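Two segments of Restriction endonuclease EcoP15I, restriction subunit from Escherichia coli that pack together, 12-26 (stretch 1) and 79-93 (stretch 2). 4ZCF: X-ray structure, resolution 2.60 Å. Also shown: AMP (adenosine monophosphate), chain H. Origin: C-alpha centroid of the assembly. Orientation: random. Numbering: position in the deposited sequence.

Stretch 1 (12-26) PHQKAGVDAVMNVFV
Stretch 2, residues 79-93: IIDVSMETGTGKTYT

Stretch 1 is helical from Pro12 to at least Met22, with phi/psi mostly near -65/-40. It packs on a stretch that runs as a strand from Ile79 to Met84, makes a type II beta turn from Glu85 to Thr88, and re-enters helix at Lys90 with Gly89 as N-cap. Two CA pairs fix the register, Gln14 CA to Thr93 CA at 5.8 Å and Val21 CA to Ile80 CA at 7.5 Å, so the start of the helix meets Thr88 to Thr93, the end of the turn and the first residues of the second helix, and its later turns meet the strand. The contact buries 550 Å², both sides summed.

His13 (chi1 75°, p; chi2 -90°) points toward stretch 2 and donates a hydrogen bond across the contact: NE2 of His13 lies 2.9 Å from O of Thr88, with an N-H...O angle of 133°. That oxygen sits at the ring edge, near its plane, as an in-plane donor requires. The turn is held from within, OG1 of Thr88 (chi1 68°, p) donating to O of Glu85 at 2.6 Å.

Gln14 leaves its CA sideways, but an extended side chain (chi1 -80°, m; chi2 170°, t) brings its end to Gly89 and Tyr92. Its CG is 3.3 Å from OG1 of Thr93, a hydroxyl that itself donates to O of Gly89 at 3.1 Å. The terminal amide is probably turned over in the model, so its atoms support no finer assignment. At Gly89, phi/psi of 75/50 favours glycine, and an ideal CB would clash with the Gln14 amide.

Gly17, with no side chain, leaves room for the methyls of Met84 and Thr93. Its CA is 4.2 Å from CE of Met84, and an ideal CB would fall 2.7 Å from that methyl, a clash, and 3.3 Å from CG2 of Thr93. Val18 (chi1 -177°, t) points sideways, its CG2 4.2 Å from CG2 of Thr93 (chi1 -62°, m).

Beyond this point the evidence is apolar. Val21 (chi1 -176°, t) places CG2 3.6 Å from CG2 of Val82 (chi1 175°, t). Ile80 and Val82, alternate residues of the strand, both point toward stretch 1, while Asp81 between them points away. Val24 (chi1 164°, t) points toward the strand, with CG1 3.8 Å from CD1 of Ile80 (chi1 -56°, m; chi2 156°, t). Phe25 (chi1 -59°, m; chi2 -85°) starts sideways, yet its CZ reaches 3.7 Å from the same Ile80 CD1, which meets the ring obliquely.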

# COMPACT_ATOMS: atom_id res chain seq x y z
N PRO C 12 -2.37 -43.11 -1.73
CA PRO C 12 -3.32 -43.78 -0.83
C PRO C 12 -3.25 -43.36 0.63
O PRO C 12 -4.31 -43.17 1.23
CB PRO C 12 -3.02 -45.28 -1.03
CG PRO C 12 -2.39 -45.36 -2.38
CD PRO C 12 -1.57 -44.10 -2.49
N HIS C 13 -2.02 -43.18 1.16
CA HIS C 13 -1.75 -42.76 2.55
C HIS C 13 -2.23 -41.34 2.83
O HIS C 13 -2.41 -40.99 3.99
CB HIS C 13 -0.27 -42.95 2.92
CG HIS C 13 0.66 -41.93 2.33
ND1 HIS C 13 1.26 -42.13 1.09
CD2 HIS C 13 1.07 -40.75 2.83
CE1 HIS C 13 2.00 -41.06 0.88
NE2 HIS C 13 1.92 -40.20 1.90
N GLN C 14 -2.44 -40.53 1.77
CA GLN C 14 -2.97 -39.17 1.83
C GLN C 14 -4.50 -39.14 1.76
O GLN C 14 -5.13 -38.57 2.65
CB GLN C 14 -2.33 -38.26 0.78
CG GLN C 14 -0.95 -37.77 1.22
CD GLN C 14 -0.15 -37.06 0.16
OE1 GLN C 14 0.96 -36.59 0.42
NE2 GLN C 14 -0.64 -36.98 -1.07
N LYS C 15 -5.10 -39.79 0.72
CA LYS C 15 -6.54 -39.90 0.48
C LYS C 15 -7.24 -40.48 1.69
O LYS C 15 -8.37 -40.09 1.98
CB LYS C 15 -6.82 -40.76 -0.73
N ALA C 16 -6.56 -41.39 2.42
CA ALA C 16 -7.05 -42.03 3.65
C ALA C 16 -7.29 -41.01 4.76
O ALA C 16 -8.32 -41.06 5.43
CB ALA C 16 -6.08 -43.11 4.10
N GLY C 17 -6.38 -40.05 4.90
CA GLY C 17 -6.50 -38.96 5.87
C GLY C 17 -7.56 -37.93 5.49
O GLY C 17 -8.20 -37.34 6.37
N VAL C 18 -7.75 -37.69 4.19
CA VAL C 18 -8.76 -36.74 3.72
C VAL C 18 -10.12 -37.29 4.12
O VAL C 18 -10.90 -36.59 4.76
CB VAL C 18 -8.69 -36.46 2.20
CG1 VAL C 18 -9.71 -35.41 1.79
CG2 VAL C 18 -7.29 -36.04 1.76
N ASP C 19 -10.37 -38.57 3.79
CA ASP C 19 -11.60 -39.32 4.05
C ASP C 19 -11.88 -39.43 5.54
O ASP C 19 -13.02 -39.27 5.95
CB ASP C 19 -11.50 -40.72 3.42
CG ASP C 19 -11.40 -40.78 1.90
OD1 ASP C 19 -11.30 -39.70 1.26
OD2 ASP C 19 -11.38 -41.90 1.35
N ALA C 20 -10.83 -39.68 6.35
CA ALA C 20 -10.96 -39.82 7.79
C ALA C 20 -11.53 -38.56 8.48
O ALA C 20 -12.28 -38.71 9.44
CB ALA C 20 -9.66 -40.28 8.40
N VAL C 21 -11.23 -37.34 7.96
CA VAL C 21 -11.78 -36.07 8.49
C VAL C 21 -13.18 -35.85 7.89
O VAL C 21 -14.08 -35.38 8.59
CB VAL C 21 -10.85 -34.84 8.27
CG1 VAL C 21 -11.42 -33.58 8.91
CG2 VAL C 21 -9.45 -35.10 8.78
N MET C 22 -13.35 -36.19 6.61
CA MET C 22 -14.65 -36.06 5.92
C MET C 22 -15.76 -36.96 6.51
O MET C 22 -16.92 -36.52 6.58
CB MET C 22 -14.50 -36.28 4.40
CG MET C 22 -13.91 -35.08 3.65
SD MET C 22 -14.42 -33.43 4.21
CE MET C 22 -16.12 -33.38 3.67
N ASN C 23 -15.40 -38.20 6.93
CA ASN C 23 -16.33 -39.19 7.51
C ASN C 23 -16.94 -38.76 8.87
O ASN C 23 -18.01 -39.24 9.23
CB ASN C 23 -15.71 -40.57 7.58
CG ASN C 23 -15.42 -41.23 6.26
OD1 ASN C 23 -16.21 -41.16 5.31
ND2 ASN C 23 -14.28 -41.93 6.19
N VAL C 24 -16.26 -37.85 9.61
CA VAL C 24 -16.68 -37.25 10.88
C VAL C 24 -17.92 -36.37 10.64
O VAL C 24 -18.74 -36.20 11.54
CB VAL C 24 -15.50 -36.44 11.50
CG1 VAL C 24 -15.95 -35.47 12.60
CG2 VAL C 24 -14.41 -37.36 12.03
N PHE C 25 -18.07 -35.83 9.43
CA PHE C 25 -19.18 -34.93 9.14
C PHE C 25 -20.34 -35.52 8.34
O PHE C 25 -21.09 -34.75 7.71
CB PHE C 25 -18.66 -33.63 8.50
CG PHE C 25 -17.68 -32.86 9.35
CD1 PHE C 25 -18.12 -31.97 10.33
CD2 PHE C 25 -16.31 -33.00 9.16
CE1 PHE C 25 -17.22 -31.25 11.10
CE2 PHE C 25 -15.40 -32.27 9.94
CZ PHE C 25 -15.87 -31.40 10.91
N VAL C 26 -20.52 -36.86 8.36
CA VAL C 26 -21.66 -37.52 7.68
C VAL C 26 -22.94 -37.05 8.41
O VAL C 26 -22.96 -37.00 9.64
CB VAL C 26 -21.53 -39.07 7.65
CG1 VAL C 26 -22.84 -39.76 7.24
CG2 VAL C 26 -20.39 -39.52 6.75
N ILE C 79 -12.34 -30.85 18.66
CA ILE C 79 -10.99 -31.10 18.20
C ILE C 79 -10.86 -32.47 17.56
O ILE C 79 -11.06 -33.49 18.21
CB ILE C 79 -9.96 -30.84 19.33
CG1 ILE C 79 -10.05 -29.37 19.82
CG2 ILE C 79 -8.53 -31.21 18.89
CD1 ILE C 79 -9.46 -29.11 21.17
N ILE C 80 -10.53 -32.49 16.26
CA ILE C 80 -10.30 -33.70 15.47
C ILE C 80 -8.77 -33.84 15.26
O ILE C 80 -8.09 -32.85 14.95
CB ILE C 80 -11.10 -33.62 14.14
CG1 ILE C 80 -12.61 -33.40 14.43
CG2 ILE C 80 -10.88 -34.86 13.27
CD1 ILE C 80 -13.39 -32.75 13.33
N ASP C 81 -8.22 -35.06 15.46
CA ASP C 81 -6.78 -35.29 15.30
C ASP C 81 -6.39 -36.20 14.17
O ASP C 81 -7.01 -37.24 13.95
CB ASP C 81 -6.15 -35.77 16.61
CG ASP C 81 -6.27 -34.76 17.72
OD1 ASP C 81 -6.21 -33.55 17.43
OD2 ASP C 81 -6.40 -35.18 18.89
N VAL C 82 -5.32 -35.80 13.46
CA VAL C 82 -4.71 -36.51 12.34
C VAL C 82 -3.23 -36.64 12.68
O VAL C 82 -2.58 -35.64 13.02
CB VAL C 82 -4.95 -35.80 10.97
CG1 VAL C 82 -4.20 -36.50 9.85
CG2 VAL C 82 -6.43 -35.70 10.64
N SER C 83 -2.71 -37.87 12.64
CA SER C 83 -1.31 -38.15 12.92
C SER C 83 -0.62 -38.71 11.69
O SER C 83 -0.98 -39.77 11.17
CB SER C 83 -1.16 -39.07 14.13
OG SER C 83 0.21 -39.26 14.43
N MET C 84 0.34 -37.94 11.17
CA MET C 84 1.11 -38.28 9.98
C MET C 84 2.55 -37.99 10.25
O MET C 84 2.86 -36.90 10.74
CB MET C 84 0.66 -37.46 8.76
CG MET C 84 -0.81 -37.57 8.49
SD MET C 84 -1.09 -37.60 6.73
CE MET C 84 -2.72 -37.31 6.72
N GLU C 85 3.44 -38.94 9.94
CA GLU C 85 4.87 -38.73 10.16
C GLU C 85 5.49 -37.72 9.16
O GLU C 85 4.89 -37.40 8.13
CB GLU C 85 5.63 -40.06 10.19
CG GLU C 85 6.89 -40.07 11.05
CD GLU C 85 6.91 -39.25 12.33
OE1 GLU C 85 6.38 -39.72 13.37
OE2 GLU C 85 7.51 -38.15 12.31
N THR C 86 6.68 -37.19 9.51
CA THR C 86 7.44 -36.25 8.69
C THR C 86 7.78 -36.89 7.34
O THR C 86 8.20 -38.05 7.28
CB THR C 86 8.67 -35.73 9.47
OG1 THR C 86 8.26 -35.33 10.78
CG2 THR C 86 9.36 -34.55 8.77
N GLY C 87 7.54 -36.12 6.28
CA GLY C 87 7.79 -36.50 4.89
C GLY C 87 6.69 -37.32 4.25
O GLY C 87 6.94 -37.97 3.24
N THR C 88 5.46 -37.29 4.83
CA THR C 88 4.29 -38.04 4.33
C THR C 88 3.21 -37.16 3.67
O THR C 88 2.16 -37.67 3.27
CB THR C 88 3.72 -39.02 5.38
OG1 THR C 88 3.13 -38.30 6.46
CG2 THR C 88 4.75 -40.03 5.88
N GLY C 89 3.49 -35.86 3.57
CA GLY C 89 2.60 -34.87 2.96
C GLY C 89 1.39 -34.46 3.78
O GLY C 89 0.27 -34.46 3.25
N LYS C 90 1.60 -34.08 5.08
CA LYS C 90 0.48 -33.66 5.95
C LYS C 90 -0.14 -32.31 5.52
O LYS C 90 -1.34 -32.10 5.70
CB LYS C 90 0.84 -33.69 7.45
CG LYS C 90 1.95 -32.73 7.89
CD LYS C 90 1.73 -32.24 9.31
CE LYS C 90 2.94 -31.52 9.85
NZ LYS C 90 3.90 -32.45 10.52
N THR C 91 0.70 -31.43 4.92
CA THR C 91 0.33 -30.12 4.40
C THR C 91 -0.63 -30.29 3.24
O THR C 91 -1.72 -29.74 3.28
CB THR C 91 1.60 -29.30 4.07
OG1 THR C 91 2.49 -29.36 5.18
CG2 THR C 91 1.31 -27.85 3.75
N TYR C 92 -0.24 -31.09 2.22
CA TYR C 92 -1.12 -31.40 1.08
C TYR C 92 -2.49 -31.95 1.56
O TYR C 92 -3.52 -31.53 1.04
CB TYR C 92 -0.46 -32.40 0.12
CG TYR C 92 -1.39 -32.86 -0.98
CD1 TYR C 92 -1.60 -32.09 -2.12
CD2 TYR C 92 -2.10 -34.05 -0.87
CE1 TYR C 92 -2.48 -32.49 -3.12
CE2 TYR C 92 -2.99 -34.47 -1.86
CZ TYR C 92 -3.18 -33.68 -2.98
OH TYR C 92 -4.08 -34.08 -3.94
N THR C 93 -2.47 -32.89 2.55
CA THR C 93 -3.65 -33.53 3.14
C THR C 93 -4.60 -32.52 3.78
O THR C 93 -5.79 -32.55 3.47
CB THR C 93 -3.23 -34.69 4.06
OG1 THR C 93 -2.55 -35.70 3.29
CG2 THR C 93 -4.42 -35.31 4.78
P AMP H . 4.92 -28.12 7.18
O1P AMP H . 5.54 -27.93 8.51
O2P AMP H . 4.20 -29.41 7.32
O3P AMP H . 3.83 -27.12 7.12
O5' AMP H . 5.94 -28.01 5.96
C5' AMP H . 6.09 -29.08 5.04
C4' AMP H . 6.37 -28.59 3.66
O4' AMP H . 6.50 -29.71 2.74
C3' AMP H . 5.23 -27.78 3.15
O3' AMP H . 5.47 -26.40 3.44
C2' AMP H . 5.14 -28.07 1.71
O2' AMP H . 5.89 -27.11 0.95
C1' AMP H . 5.76 -29.41 1.52
N9 AMP H . 4.85 -30.43 1.18
C8 AMP H . 3.93 -30.88 2.01
N7 AMP H . 3.23 -31.89 1.42
C5 AMP H . 3.86 -32.09 0.11
C6 AMP H . 3.69 -32.94 -1.02
N6 AMP H . 2.68 -33.93 -1.05
N1 AMP H . 4.52 -32.78 -2.09
C2 AMP H . 5.47 -31.85 -2.11
N3 AMP H . 5.68 -31.03 -1.09
C4 AMP H . 4.93 -31.09 0.04